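One contact in two related proteins. Structure 1 is pectate lyase from Bacillus subtilis, which cleaves polygalacturonate, the de-esterified backbone of pectin, by calcium-dependent elimination, giving oligosaccharides with unsaturated non-reducing ends: PDB 5X2I (chain A, 2.05 Å), residues 152-157 and 197-202. Structure 2 is pectate lyase 47 from Bacillus sp.: PDB 1VBL (chain B, 1.91 Å), residues 158-163 and 203-208. One frame, after least-squares fit of the local backbone (RMSD 0.16 Å); residues are numbered along the deposited sequences.

Structure 1 (5X2I); sequences VIIRNI and DHCTFN.
Cys199 lies buried against the turn of segment 152-157, where two successive coils of the parallel beta-helix of this polysaccharide lyase run side by side, bend and continue as further strands. Its SG, anti to the carbonyl carbon (chi1 -70°), is 4.0 Å from Ile154 CG2 and 3.8 Å from Arg155 CA, while its CB rests 3.3 Å from Ile157 O. On the sheet face that carries both, Arg155 and Asp197 lie side by side in a salt bridge. Arg155 NE and NH2 grip Asp197 OD2, NE at 3.0 Å and NH2 from above the carboxylate plane, with the oxygen in the guanidinium plane. His198 ND1 gives it a third bond of 2.7 Å. Main-chain bonds join Asp197 N to Ile154 O before the bend and Thr200 N to Ile157 O after it. Further out, Ser238 holds Asp197 OD1, Arg155 NH1 hydrogen-bonds to Gln6 OE1, the Tyr239 and His198 rings meet nearly parallel, and Asn202 bonds Glu158 and Gly204.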
loop_
_atom_site.group_PDB
_atom_site.type_symbol
_atom_site.label_atom_id
_atom_site.label_comp_id
_atom_site.label_asym_id
_atom_site.label_seq_id
_atom_site.Cartn_x
_atom_site.Cartn_y
_atom_site.Cartn_z
ATOM N N VAL A 152 -9.887 0.206 -12.654
ATOM C CA VAL A 152 -9.880 1.375 -11.768
ATOM C C VAL A 152 -8.536 2.054 -11.907
ATOM O O VAL A 152 -7.466 1.389 -11.881
ATOM C CB VAL A 152 -10.174 1.016 -10.298
ATOM C CG1 VAL A 152 -9.944 2.248 -9.384
ATOM C CG2 VAL A 152 -11.570 0.465 -10.110
ATOM N N ILE A 153 -8.600 3.376 -12.066
ATOM C CA ILE A 153 -7.390 4.276 -12.174
ATOM C C ILE A 153 -7.405 5.233 -11.025
ATOM O O ILE A 153 -8.432 5.840 -10.757
ATOM C CB ILE A 153 -7.371 5.056 -13.483
ATOM C CG1 ILE A 153 -7.261 4.082 -14.682
ATOM C CG2 ILE A 153 -6.241 6.093 -13.571
ATOM C CD1 ILE A 153 -7.310 4.785 -16.050
ATOM N N ILE A 154 -6.271 5.354 -10.327
ATOM C CA ILE A 154 -6.184 6.295 -9.215
ATOM C C ILE A 154 -4.889 7.058 -9.439
ATOM O O ILE A 154 -3.812 6.421 -9.536
ATOM C CB ILE A 154 -6.134 5.533 -7.859
ATOM C CG1 ILE A 154 -7.454 4.831 -7.592
ATOM C CG2 ILE A 154 -5.827 6.510 -6.716
ATOM C CD1 ILE A 154 -7.245 3.607 -6.751
ATOM N N ARG A 155 -4.965 8.369 -9.609
ATOM C CA ARG A 155 -3.752 9.157 -9.926
ATOM C C ARG A 155 -3.771 10.545 -9.336
ATOM O O ARG A 155 -4.846 11.144 -9.176
ATOM C CB ARG A 155 -3.489 9.322 -11.453
ATOM C CG ARG A 155 -3.625 8.080 -12.302
ATOM C CD ARG A 155 -3.558 8.398 -13.788
ATOM N NE ARG A 155 -2.254 8.895 -14.258
ATOM C CZ ARG A 155 -2.003 9.382 -15.475
ATOM N NH1 ARG A 155 -2.963 9.506 -16.367
ATOM N NH2 ARG A 155 -0.778 9.763 -15.807
ATOM N N ASN A 156 -2.562 11.051 -9.112
ATOM C CA ASN A 156 -2.257 12.419 -8.779
ATOM C C ASN A 156 -2.880 12.897 -7.465
ATOM O O ASN A 156 -3.242 14.099 -7.336
ATOM C CB ASN A 156 -2.626 13.381 -9.910
ATOM C CG ASN A 156 -1.999 14.747 -9.738
ATOM O OD1 ASN A 156 -0.809 14.849 -9.434
ATOM N ND2 ASN A 156 -2.774 15.827 -10.001
ATOM N N ILE A 157 -2.888 11.991 -6.492
ATOM C CA ILE A 157 -3.436 12.231 -5.138
ATOM C C ILE A 157 -2.378 11.974 -4.045
ATOM O O ILE A 157 -1.702 10.924 -4.077
ATOM C CB ILE A 157 -4.632 11.284 -4.925
ATOM C CG1 ILE A 157 -5.770 11.657 -5.897
ATOM C CG2 ILE A 157 -5.105 11.358 -3.491
ATOM C CD1 ILE A 157 -6.780 10.563 -6.104
ATOM N N ASP A 197 -0.954 5.567 -10.089
ATOM C CA ASP A 197 0.130 6.305 -10.725
ATOM C C ASP A 197 0.239 7.711 -10.168
ATOM O O ASP A 197 -0.767 8.403 -9.917
ATOM C CB ASP A 197 -0.061 6.257 -12.265
ATOM C CG ASP A 197 0.891 7.211 -13.049
ATOM O OD1 ASP A 197 1.964 6.749 -13.405
ATOM O OD2 ASP A 197 0.580 8.392 -13.257
ATOM N N HIS A 198 1.480 8.185 -10.071
ATOM C CA HIS A 198 1.752 9.553 -9.613
ATOM C C HIS A 198 0.958 9.901 -8.351
ATOM O O HIS A 198 0.401 10.988 -8.236
ATOM C CB HIS A 198 1.488 10.573 -10.763
ATOM C CG HIS A 198 2.653 10.701 -11.699
ATOM N ND1 HIS A 198 2.715 10.044 -12.902
ATOM C CD2 HIS A 198 3.851 11.331 -11.561
ATOM C CE1 HIS A 198 3.880 10.270 -13.494
ATOM N NE2 HIS A 198 4.579 11.080 -12.711
ATOM N N CYS A 199 0.859 8.941 -7.434
ATOM C CA CYS A 199 0.337 9.246 -6.098
ATOM C C CYS A 199 1.459 9.415 -5.059
ATOM O O CYS A 199 2.568 8.986 -5.289
ATOM C CB CYS A 199 -0.644 8.172 -5.648
ATOM S SG CYS A 199 -2.166 8.220 -6.590
ATOM N N THR A 200 1.173 10.052 -3.941
ATOM C CA THR A 200 2.098 10.107 -2.809
ATOM C C THR A 200 1.435 9.462 -1.622
ATOM O O THR A 200 0.227 9.607 -1.424
ATOM C CB THR A 200 2.462 11.551 -2.490
ATOM O OG1 THR A 200 3.264 12.062 -3.540
ATOM C CG2 THR A 200 3.239 11.668 -1.219
ATOM N N PHE A 201 2.225 8.699 -0.875
ATOM C CA PHE A 201 1.772 7.975 0.311
ATOM C C PHE A 201 2.658 8.263 1.544
ATOM O O PHE A 201 3.828 8.011 1.526
ATOM C CB PHE A 201 1.823 6.482 0.017
ATOM C CG PHE A 201 0.938 6.074 -1.098
ATOM C CD1 PHE A 201 -0.386 5.839 -0.868
ATOM C CD2 PHE A 201 1.419 5.999 -2.396
ATOM C CE1 PHE A 201 -1.236 5.487 -1.901
ATOM C CE2 PHE A 201 0.612 5.609 -3.407
ATOM C CZ PHE A 201 -0.744 5.376 -3.194
ATOM N N ASN A 202 2.083 8.775 2.618
ATOM C CA ASN A 202 2.860 9.046 3.812
ATOM C C ASN A 202 1.965 8.971 5.049
ATOM O O ASN A 202 0.770 8.647 4.973
ATOM C CB ASN A 202 3.632 10.365 3.676
ATOM C CG ASN A 202 2.721 11.563 3.484
ATOM O OD1 ASN A 202 1.839 11.809 4.310
ATOM N ND2 ASN A 202 2.929 12.337 2.380
#

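Structure 2 (1VBL); sequences VIIRNI and DHNTFT.
Asn205 lies buried against the turn of segment 158-163, its CG anti to the carbonyl carbon (chi1 -63°). ND2 gives Ile160 O a nearly straight bond of 2.9 Å from above the carbonyl plane, and OD1 accepts from Ile163 N at 3.0 Å. The amide is held at both ends. OD1 lies 4.1 Å from Ile160 CG2 and 3.2 Å from Arg161 C, while CB rests 3.3 Å from Ile163 O. On the sheet face that carries both, Arg161 and Asp203 lie side by side in a salt bridge. Arg161 NE and NH2 grip Asp203 OD2, NE at 2.9 Å and NH2 from above the carboxylate plane, with the oxygen in the guanidinium plane. His204 ND1 gives it a third bond of 2.7 Å. Main-chain bonds join Asp203 N to Ile160 O before the bend and Thr206 N to Ile163 O after it. Further out, Ser244 holds Asp203 OD1, Glu6 salt-bridges Arg161 NH1, the Tyr245 and His204 rings meet nearly parallel, and Thr208 OG1 bonds Gly210.

How the two compare
The difference in bonding comes with the exchange of Cys199(A) for Asn205(B). ND2 of Asn205(B), which has no counterpart in the side chain of Cys199(A), donates to Ile160(B) O at 2.9 Å, a side-chain tie between the two segments that may help to hold the turn in place. OD1 of the same amide in Asn205(B) accepts from Ile163(B) N at 3.0 Å. Kept are the salt bridge of Arg155(A) or Arg161(B) with Asp197(A) or Asp203(B), the bond of His198(A) or His204(B) to the same carboxylate, and the main-chain bonds from Asp197(A) N to Ile154(A) O and from Asp203(B) N to Ile160(B) O. The backbones coincide within the error. In the packing, SG of Cys199(A) and CG of Asn205(B) are 0.3 Å apart after superposition, and both side chains are buried, touching Ile154(A) and Ile157(A), or Ile160(B) and Ile163(B). Asn202(A) is exchanged for Thr208(B) away from the facing segment. Ile154(A) and Ile160(B) are modelled differently, with chi2 151° against -62° and their CD1 atoms 2.3 Å apart; CD1 still touches CG1 of Val152(A) or Val158(B), but the place it holds in Ile154(A) is left in Ile160(B).

Structure 2 (1VBL)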
loop_
_atom_site.group_PDB
_atom_site.type_symbol
_atom_site.label_atom_id
_atom_site.label_comp_id
_atom_site.label_asym_id
_atom_site.label_seq_id
_atom_site.Cartn_x
_atom_site.Cartn_y
_atom_site.Cartn_z
ATOM N N VAL B 158 -9.830 0.171 -12.790
ATOM C CA VAL B 158 -9.822 1.349 -11.937
ATOM C C VAL B 158 -8.487 2.081 -12.021
ATOM O O VAL B 158 -7.425 1.461 -12.008
ATOM C CB VAL B 158 -10.089 0.959 -10.464
ATOM C CG1 VAL B 158 -10.014 2.188 -9.564
ATOM C CG2 VAL B 158 -11.452 0.298 -10.351
ATOM N N ILE B 159 -8.560 3.403 -12.114
ATOM C CA ILE B 159 -7.372 4.241 -12.195
ATOM C C ILE B 159 -7.373 5.265 -11.057
ATOM O O ILE B 159 -8.357 5.970 -10.853
ATOM C CB ILE B 159 -7.326 5.021 -13.530
ATOM C CG1 ILE B 159 -7.188 4.057 -14.709
ATOM C CG2 ILE B 159 -6.165 6.010 -13.513
ATOM C CD1 ILE B 159 -7.106 4.758 -16.068
ATOM N N ILE B 160 -6.269 5.340 -10.320
ATOM C CA ILE B 160 -6.139 6.299 -9.224
ATOM C C ILE B 160 -4.845 7.068 -9.461
ATOM O O ILE B 160 -3.764 6.475 -9.496
ATOM C CB ILE B 160 -6.036 5.600 -7.857
ATOM C CG1 ILE B 160 -7.193 4.610 -7.679
ATOM C CG2 ILE B 160 -6.028 6.654 -6.742
ATOM C CD1 ILE B 160 -8.566 5.241 -7.698
ATOM N N ARG B 161 -4.942 8.385 -9.622
ATOM C CA ARG B 161 -3.749 9.179 -9.890
ATOM C C ARG B 161 -3.747 10.577 -9.286
ATOM O O ARG B 161 -4.795 11.152 -8.988
ATOM C CB ARG B 161 -3.551 9.346 -11.402
ATOM C CG ARG B 161 -3.594 8.068 -12.228
ATOM C CD ARG B 161 -3.476 8.395 -13.714
ATOM N NE ARG B 161 -2.121 8.786 -14.102
ATOM C CZ ARG B 161 -1.807 9.343 -15.271
ATOM N NH1 ARG B 161 -2.756 9.589 -16.169
ATOM N NH2 ARG B 161 -0.542 9.629 -15.556
ATOM N N ASN B 162 -2.539 11.106 -9.129
ATOM C CA ASN B 162 -2.295 12.460 -8.646
ATOM C C ASN B 162 -2.868 12.857 -7.290
ATOM O O ASN B 162 -3.291 13.999 -7.102
ATOM C CB ASN B 162 -2.769 13.444 -9.714
ATOM C CG ASN B 162 -2.074 14.783 -9.620
ATOM O OD1 ASN B 162 -0.866 14.849 -9.392
ATOM N ND2 ASN B 162 -2.825 15.856 -9.810
ATOM N N ILE B 163 -2.860 11.931 -6.337
ATOM C CA ILE B 163 -3.380 12.233 -5.011
ATOM C C ILE B 163 -2.353 11.924 -3.923
ATOM O O ILE B 163 -1.592 10.966 -4.028
ATOM C CB ILE B 163 -4.664 11.418 -4.725
ATOM C CG1 ILE B 163 -5.778 11.858 -5.678
ATOM C CG2 ILE B 163 -5.088 11.590 -3.274
ATOM C CD1 ILE B 163 -6.987 10.941 -5.666
ATOM N N ASP B 203 -1.083 5.376 -10.154
ATOM C CA ASP B 203 0.013 6.158 -10.718
ATOM C C ASP B 203 0.134 7.601 -10.221
ATOM O O ASP B 203 -0.863 8.291 -10.027
ATOM C CB ASP B 203 -0.160 6.133 -12.245
ATOM C CG ASP B 203 0.852 6.988 -12.975
ATOM O OD1 ASP B 203 1.959 6.490 -13.263
ATOM O OD2 ASP B 203 0.533 8.161 -13.261
ATOM N N HIS B 204 1.373 8.048 -10.031
ATOM C CA HIS B 204 1.656 9.407 -9.572
ATOM C C HIS B 204 0.899 9.852 -8.326
ATOM O O HIS B 204 0.313 10.933 -8.291
ATOM C CB HIS B 204 1.423 10.425 -10.700
ATOM C CG HIS B 204 2.560 10.518 -11.672
ATOM N ND1 HIS B 204 2.614 9.778 -12.835
ATOM C CD2 HIS B 204 3.696 11.256 -11.644
ATOM C CE1 HIS B 204 3.732 10.058 -13.481
ATOM N NE2 HIS B 204 4.407 10.952 -12.780
ATOM N N ASN B 205 0.917 9.009 -7.302
ATOM C CA ASN B 205 0.282 9.339 -6.039
ATOM C C ASN B 205 1.412 9.405 -5.028
ATOM O O ASN B 205 2.531 8.964 -5.299
ATOM C CB ASN B 205 -0.711 8.252 -5.621
ATOM C CG ASN B 205 -1.860 8.107 -6.596
ATOM O OD1 ASN B 205 -2.703 9.002 -6.726
ATOM N ND2 ASN B 205 -1.903 6.977 -7.293
ATOM N N THR B 206 1.128 9.983 -3.871
ATOM C CA THR B 206 2.119 10.065 -2.818
ATOM C C THR B 206 1.478 9.449 -1.585
ATOM O O THR B 206 0.324 9.732 -1.268
ATOM C CB THR B 206 2.541 11.524 -2.544
ATOM O OG1 THR B 206 3.296 12.012 -3.662
ATOM C CG2 THR B 206 3.400 11.608 -1.289
ATOM N N PHE B 207 2.216 8.570 -0.919
ATOM C CA PHE B 207 1.718 7.897 0.275
ATOM C C PHE B 207 2.638 8.248 1.430
ATOM O O PHE B 207 3.850 8.076 1.330
ATOM C CB PHE B 207 1.715 6.384 0.052
ATOM C CG PHE B 207 0.799 5.935 -1.052
ATOM C CD1 PHE B 207 -0.519 5.575 -0.779
ATOM C CD2 PHE B 207 1.249 5.885 -2.370
ATOM C CE1 PHE B 207 -1.377 5.172 -1.800
ATOM C CE2 PHE B 207 0.400 5.483 -3.401
ATOM C CZ PHE B 207 -0.915 5.126 -3.117
ATOM N N THR B 208 2.064 8.746 2.521
ATOM C CA THR B 208 2.856 9.128 3.687
ATOM C C THR B 208 2.009 9.085 4.948
ATOM O O THR B 208 0.793 9.244 4.881
ATOM C CB THR B 208 3.403 10.567 3.544
ATOM O OG1 THR B 208 4.150 10.915 4.719
ATOM C CG2 THR B 208 2.254 11.565 3.379
#